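Local coordinates for peptide-binding protein (Photobacterium damsela subsp. piscicida, PDB 6SQX) that is a secreted NlpC/P60-family endopeptidase that cleaves the peptidoglycan of potentially competing bacteria, probably as a cysteine peptidase, at residues A[33-47]-A[295-309]. Residues are numbered along the deposited sequence; the frame is centred on the assembly and turned at random. Where two conformers were deposited one is given.
Sequences DAFHYISHKDLDKNI and TPSYKNFAHQINNYI. With EDO (1,2-ethanediol), chain G; EDO (1,2-ethanediol), chain O.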
# COMPACT_ATOMS: atom_id res chain seq x y z
N ASP A 33 18.31 7.09 8.34
CA ASP A 33 19.08 5.87 8.10
C ASP A 33 18.62 4.86 9.14
O ASP A 33 18.83 5.07 10.33
CB ASP A 33 20.57 6.17 8.23
CG ASP A 33 21.45 4.95 7.96
OD1 ASP A 33 20.95 3.80 7.82
OD2 ASP A 33 22.69 5.10 7.85
N ALA A 34 17.98 3.78 8.69
CA ALA A 34 17.44 2.81 9.62
C ALA A 34 18.54 2.22 10.50
O ALA A 34 18.26 1.77 11.61
CB ALA A 34 16.72 1.68 8.87
N PHE A 35 19.79 2.23 10.04
CA PHE A 35 20.83 1.61 10.85
C PHE A 35 21.15 2.44 12.09
O PHE A 35 21.79 1.91 13.01
CB PHE A 35 22.12 1.42 10.04
CG PHE A 35 22.05 0.26 9.07
CD1 PHE A 35 22.12 -1.04 9.54
CD2 PHE A 35 21.88 0.46 7.72
CE1 PHE A 35 22.07 -2.11 8.68
CE2 PHE A 35 21.81 -0.62 6.84
CZ PHE A 35 21.89 -1.92 7.33
N HIS A 36 20.73 3.72 12.12
CA HIS A 36 20.92 4.55 13.31
C HIS A 36 20.10 4.05 14.49
O HIS A 36 20.39 4.38 15.65
CB HIS A 36 20.53 5.99 12.96
CG HIS A 36 20.91 7.01 13.99
ND1 HIS A 36 22.20 7.47 14.13
CD2 HIS A 36 20.16 7.68 14.89
CE1 HIS A 36 22.23 8.38 15.10
NE2 HIS A 36 21.01 8.53 15.57
N TYR A 37 19.10 3.21 14.21
CA TYR A 37 18.16 2.73 15.21
C TYR A 37 18.31 1.23 15.43
O TYR A 37 17.41 0.60 15.99
CB TYR A 37 16.72 3.07 14.79
CG TYR A 37 16.65 4.52 14.35
CD1 TYR A 37 16.66 5.55 15.29
CD2 TYR A 37 16.67 4.87 12.99
CE1 TYR A 37 16.66 6.89 14.91
CE2 TYR A 37 16.68 6.23 12.59
CZ TYR A 37 16.68 7.22 13.57
OH TYR A 37 16.67 8.55 13.22
N ILE A 38 19.44 0.65 15.04
CA ILE A 38 19.70 -0.77 15.24
C ILE A 38 20.99 -0.92 16.03
O ILE A 38 22.03 -0.37 15.64
CB ILE A 38 19.79 -1.53 13.91
CG1 ILE A 38 18.43 -1.44 13.18
CG2 ILE A 38 20.21 -2.99 14.16
CD1 ILE A 38 18.45 -1.88 11.75
N SER A 39 20.92 -1.63 17.16
CA SER A 39 22.11 -1.80 17.97
C SER A 39 23.12 -2.68 17.25
O SER A 39 22.76 -3.49 16.38
CB SER A 39 21.76 -2.43 19.32
OG SER A 39 21.16 -3.69 19.11
N HIS A 40 24.40 -2.51 17.59
CA HIS A 40 25.42 -3.26 16.88
C HIS A 40 25.25 -4.76 17.08
O HIS A 40 25.37 -5.54 16.12
CB HIS A 40 26.83 -2.80 17.25
CG HIS A 40 27.86 -3.18 16.24
ND1 HIS A 40 28.79 -4.19 16.45
CD2 HIS A 40 28.08 -2.73 14.98
CE1 HIS A 40 29.54 -4.32 15.38
NE2 HIS A 40 29.14 -3.46 14.47
N LYS A 41 24.88 -5.18 18.29
CA LYS A 41 24.71 -6.60 18.56
C LYS A 41 23.53 -7.20 17.80
O LYS A 41 23.51 -8.41 17.59
CB LYS A 41 24.58 -6.85 20.06
CG LYS A 41 23.28 -6.34 20.67
CD LYS A 41 23.21 -6.70 22.15
CE LYS A 41 21.86 -6.32 22.74
NZ LYS A 41 20.74 -7.08 22.12
N ASP A 42 22.56 -6.38 17.38
CA ASP A 42 21.44 -6.91 16.61
C ASP A 42 21.72 -6.95 15.12
O ASP A 42 20.95 -7.57 14.39
CB ASP A 42 20.18 -6.06 16.85
CG ASP A 42 19.59 -6.27 18.23
OD1 ASP A 42 19.85 -7.32 18.84
OD2 ASP A 42 18.84 -5.37 18.69
N LEU A 43 22.78 -6.28 14.65
CA LEU A 43 23.03 -6.18 13.22
C LEU A 43 22.89 -7.53 12.52
O LEU A 43 22.18 -7.65 11.51
CB LEU A 43 24.45 -5.66 12.98
CG LEU A 43 24.65 -4.18 12.71
CD1 LEU A 43 26.05 -4.03 12.21
CD2 LEU A 43 23.62 -3.65 11.70
N ASP A 44 23.52 -8.56 13.08
CA ASP A 44 23.60 -9.87 12.48
C ASP A 44 22.41 -10.77 12.81
O ASP A 44 22.44 -11.94 12.43
CB ASP A 44 24.89 -10.56 12.91
CG ASP A 44 26.12 -9.80 12.48
OD1 ASP A 44 26.26 -9.54 11.27
OD2 ASP A 44 26.94 -9.45 13.37
N LYS A 45 21.39 -10.27 13.50
CA LYS A 45 20.28 -11.11 13.91
C LYS A 45 19.09 -10.99 12.95
O LYS A 45 18.97 -10.04 12.17
CB LYS A 45 19.81 -10.75 15.32
CG LYS A 45 20.84 -11.00 16.44
CD LYS A 45 20.25 -10.54 17.75
CE LYS A 45 21.27 -10.53 18.88
NZ LYS A 45 20.76 -9.72 20.03
N ASN A 46 18.21 -11.99 13.03
CA ASN A 46 16.91 -11.92 12.38
C ASN A 46 15.88 -11.38 13.36
O ASN A 46 15.94 -11.63 14.57
CB ASN A 46 16.48 -13.29 11.88
CG ASN A 46 17.32 -13.78 10.72
OD1 ASN A 46 17.83 -12.98 9.94
ND2 ASN A 46 17.50 -15.09 10.63
N ILE A 47 14.91 -10.63 12.82
CA ILE A 47 13.92 -9.97 13.66
C ILE A 47 12.93 -10.98 14.24
O ILE A 47 12.47 -10.83 15.38
CB ILE A 47 13.20 -8.85 12.88
CG1 ILE A 47 14.24 -7.90 12.29
CG2 ILE A 47 12.21 -8.11 13.76
CD1 ILE A 47 13.67 -6.69 11.59
N THR A 295 15.53 -12.70 3.41
CA THR A 295 15.72 -13.09 4.79
C THR A 295 15.37 -11.93 5.72
O THR A 295 15.79 -10.79 5.46
CB THR A 295 17.18 -13.48 4.98
OG1 THR A 295 17.47 -14.61 4.15
CG2 THR A 295 17.45 -13.85 6.42
N PRO A 296 14.59 -12.17 6.82
CA PRO A 296 14.10 -11.09 7.68
C PRO A 296 15.11 -10.65 8.74
O PRO A 296 14.83 -10.64 9.94
CB PRO A 296 12.83 -11.69 8.29
CG PRO A 296 13.23 -13.14 8.49
CD PRO A 296 14.02 -13.48 7.21
N SER A 297 16.31 -10.29 8.28
CA SER A 297 17.36 -9.82 9.17
C SER A 297 17.16 -8.33 9.45
O SER A 297 16.57 -7.59 8.64
CB SER A 297 18.72 -10.04 8.50
OG SER A 297 18.82 -9.30 7.29
N TYR A 298 17.68 -7.88 10.60
CA TYR A 298 17.72 -6.43 10.82
C TYR A 298 18.42 -5.71 9.67
O TYR A 298 17.95 -4.66 9.22
CB TYR A 298 18.39 -6.06 12.16
CG TYR A 298 17.49 -6.34 13.35
CD1 TYR A 298 16.48 -5.45 13.72
CD2 TYR A 298 17.65 -7.50 14.12
CE1 TYR A 298 15.64 -5.73 14.82
CE2 TYR A 298 16.84 -7.78 15.20
CZ TYR A 298 15.83 -6.89 15.55
OH TYR A 298 15.02 -7.19 16.64
N LYS A 299 19.55 -6.26 9.19
CA LYS A 299 20.26 -5.61 8.07
C LYS A 299 19.36 -5.45 6.85
O LYS A 299 19.32 -4.37 6.23
CB LYS A 299 21.52 -6.40 7.68
CG LYS A 299 22.73 -6.12 8.49
CD LYS A 299 23.85 -7.05 8.05
CE LYS A 299 25.20 -6.56 8.60
NZ LYS A 299 26.29 -7.57 8.50
N ASN A 300 18.66 -6.52 6.45
CA ASN A 300 17.82 -6.43 5.25
C ASN A 300 16.65 -5.48 5.44
O ASN A 300 16.28 -4.74 4.51
CB ASN A 300 17.34 -7.81 4.81
CG ASN A 300 18.43 -8.62 4.12
OD1 ASN A 300 19.42 -8.03 3.63
ND2 ASN A 300 18.26 -9.95 4.03
N PHE A 301 16.01 -5.50 6.62
CA PHE A 301 14.94 -4.53 6.86
C PHE A 301 15.47 -3.10 6.72
O PHE A 301 14.81 -2.24 6.13
CB PHE A 301 14.32 -4.74 8.24
CG PHE A 301 13.05 -5.56 8.21
CD1 PHE A 301 13.11 -6.95 8.12
CD2 PHE A 301 11.80 -4.95 8.27
CE1 PHE A 301 11.96 -7.72 8.07
CE2 PHE A 301 10.63 -5.72 8.24
CZ PHE A 301 10.73 -7.09 8.13
N ALA A 302 16.67 -2.85 7.29
CA ALA A 302 17.28 -1.52 7.22
C ALA A 302 17.56 -1.11 5.78
O ALA A 302 17.28 0.03 5.39
CB ALA A 302 18.56 -1.48 8.07
N HIS A 303 18.14 -2.02 4.98
CA HIS A 303 18.41 -1.66 3.59
C HIS A 303 17.12 -1.33 2.86
O HIS A 303 17.05 -0.37 2.08
CB HIS A 303 19.09 -2.80 2.84
CG HIS A 303 20.46 -3.16 3.32
ND1 HIS A 303 21.45 -2.23 3.56
CD2 HIS A 303 21.02 -4.37 3.54
CE1 HIS A 303 22.55 -2.86 3.93
NE2 HIS A 303 22.32 -4.17 3.93
N GLN A 304 16.07 -2.13 3.07
CA GLN A 304 14.83 -1.89 2.35
C GLN A 304 14.16 -0.61 2.82
O GLN A 304 13.69 0.19 1.99
CB GLN A 304 13.90 -3.09 2.53
CG GLN A 304 14.45 -4.31 1.83
CD GLN A 304 14.58 -4.08 0.34
OE1 GLN A 304 13.59 -3.78 -0.34
NE2 GLN A 304 15.83 -4.17 -0.17
N ILE A 305 14.12 -0.38 4.14
CA ILE A 305 13.62 0.90 4.65
C ILE A 305 14.36 2.07 4.01
O ILE A 305 13.75 3.03 3.52
CB ILE A 305 13.71 0.93 6.19
CG1 ILE A 305 12.57 0.09 6.78
CG2 ILE A 305 13.67 2.36 6.72
CD1 ILE A 305 12.76 -0.19 8.25
N ASN A 306 15.69 1.98 3.99
CA ASN A 306 16.47 3.08 3.44
C ASN A 306 16.14 3.34 1.98
O ASN A 306 16.22 4.49 1.52
CB ASN A 306 17.96 2.77 3.62
CG ASN A 306 18.45 3.06 5.04
OD1 ASN A 306 17.67 3.56 5.87
ND2 ASN A 306 19.72 2.73 5.35
N ASN A 307 15.81 2.29 1.22
CA ASN A 307 15.50 2.47 -0.20
C ASN A 307 14.18 3.21 -0.43
O ASN A 307 13.97 3.75 -1.53
CB ASN A 307 15.40 1.13 -0.93
CG ASN A 307 16.75 0.46 -1.12
OD1 ASN A 307 17.81 1.10 -1.00
ND2 ASN A 307 16.73 -0.81 -1.43
N TYR A 308 13.28 3.23 0.57
CA TYR A 308 12.01 3.94 0.41
C TYR A 308 12.05 5.38 0.89
O TYR A 308 11.17 6.17 0.50
CB TYR A 308 10.85 3.22 1.17
CG TYR A 308 10.50 1.89 0.55
CD1 TYR A 308 9.86 1.83 -0.70
CD2 TYR A 308 10.77 0.69 1.23
CE1 TYR A 308 9.56 0.61 -1.29
CE2 TYR A 308 10.47 -0.56 0.64
CZ TYR A 308 9.87 -0.58 -0.60
OH TYR A 308 9.58 -1.79 -1.20
N ILE A 309 13.01 5.72 1.76
CA ILE A 309 13.05 7.06 2.32
C ILE A 309 13.17 8.07 1.20
O ILE A 309 13.99 7.91 0.28
CB ILE A 309 14.19 7.20 3.33
CG1 ILE A 309 13.94 6.30 4.57
CG2 ILE A 309 14.42 8.68 3.69
CD1 ILE A 309 15.10 6.26 5.61
C1 EDO G . 15.84 -3.34 17.64
O1 EDO G . 15.60 -2.30 18.60
C2 EDO G . 17.13 -3.06 16.88
O2 EDO G . 18.28 -3.06 17.75
C1 EDO O . 18.17 10.86 16.65
O1 EDO O . 18.69 9.77 17.40
C2 EDO O . 18.44 10.65 15.18
O2 EDO O . 18.64 11.91 14.64
O HOH W 1 14.57 -9.75 17.42
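Tyr298, on the first turn of helix 298-308, lies between Ile47 and Asp42: Ile47 CG1 sits over the centre of one ring face, 3.5 Å from the centroid, and Asp42 CB more loosely over the opposite face, 4.3 Å from the centroid, toward the rim. Ile47 chi1 (-54°) sets CG1 there, and an extended chi2 (-175°) takes CD1 onward to a face of Phe301. Farther along the helix, Ala302 CB points into the face of Phe35 (3.5 Å to the centroid), while the edge of Phe35 meets the face of His303, planes 67° apart. Beyond them the Asn306 amide grips the start of the 3-10 segment 34-36 and the Asp33 just before it: OD1 accepts from Ala34 N on a lone pair at 2.8 Å, and ND2 donates to Asp33 OD1 at 3.0 Å. At the helix start, Tyr298 N gives to Lys45 O (3.0 Å) and Ile47 N to Pro296 O (2.9 Å), the single beta bridge of Asn46 with Ser297. Behind these, Phe35 N reaches Asp33 OD1 from the other carboxylate face, an Asx turn; Ser297, the N-cap, accepts from Asn300 N through OG; Phe301 stacks with Phe335. Polar bonds at both ends and an apolar middle thus fasten the loop before helix 50-64 along the helix.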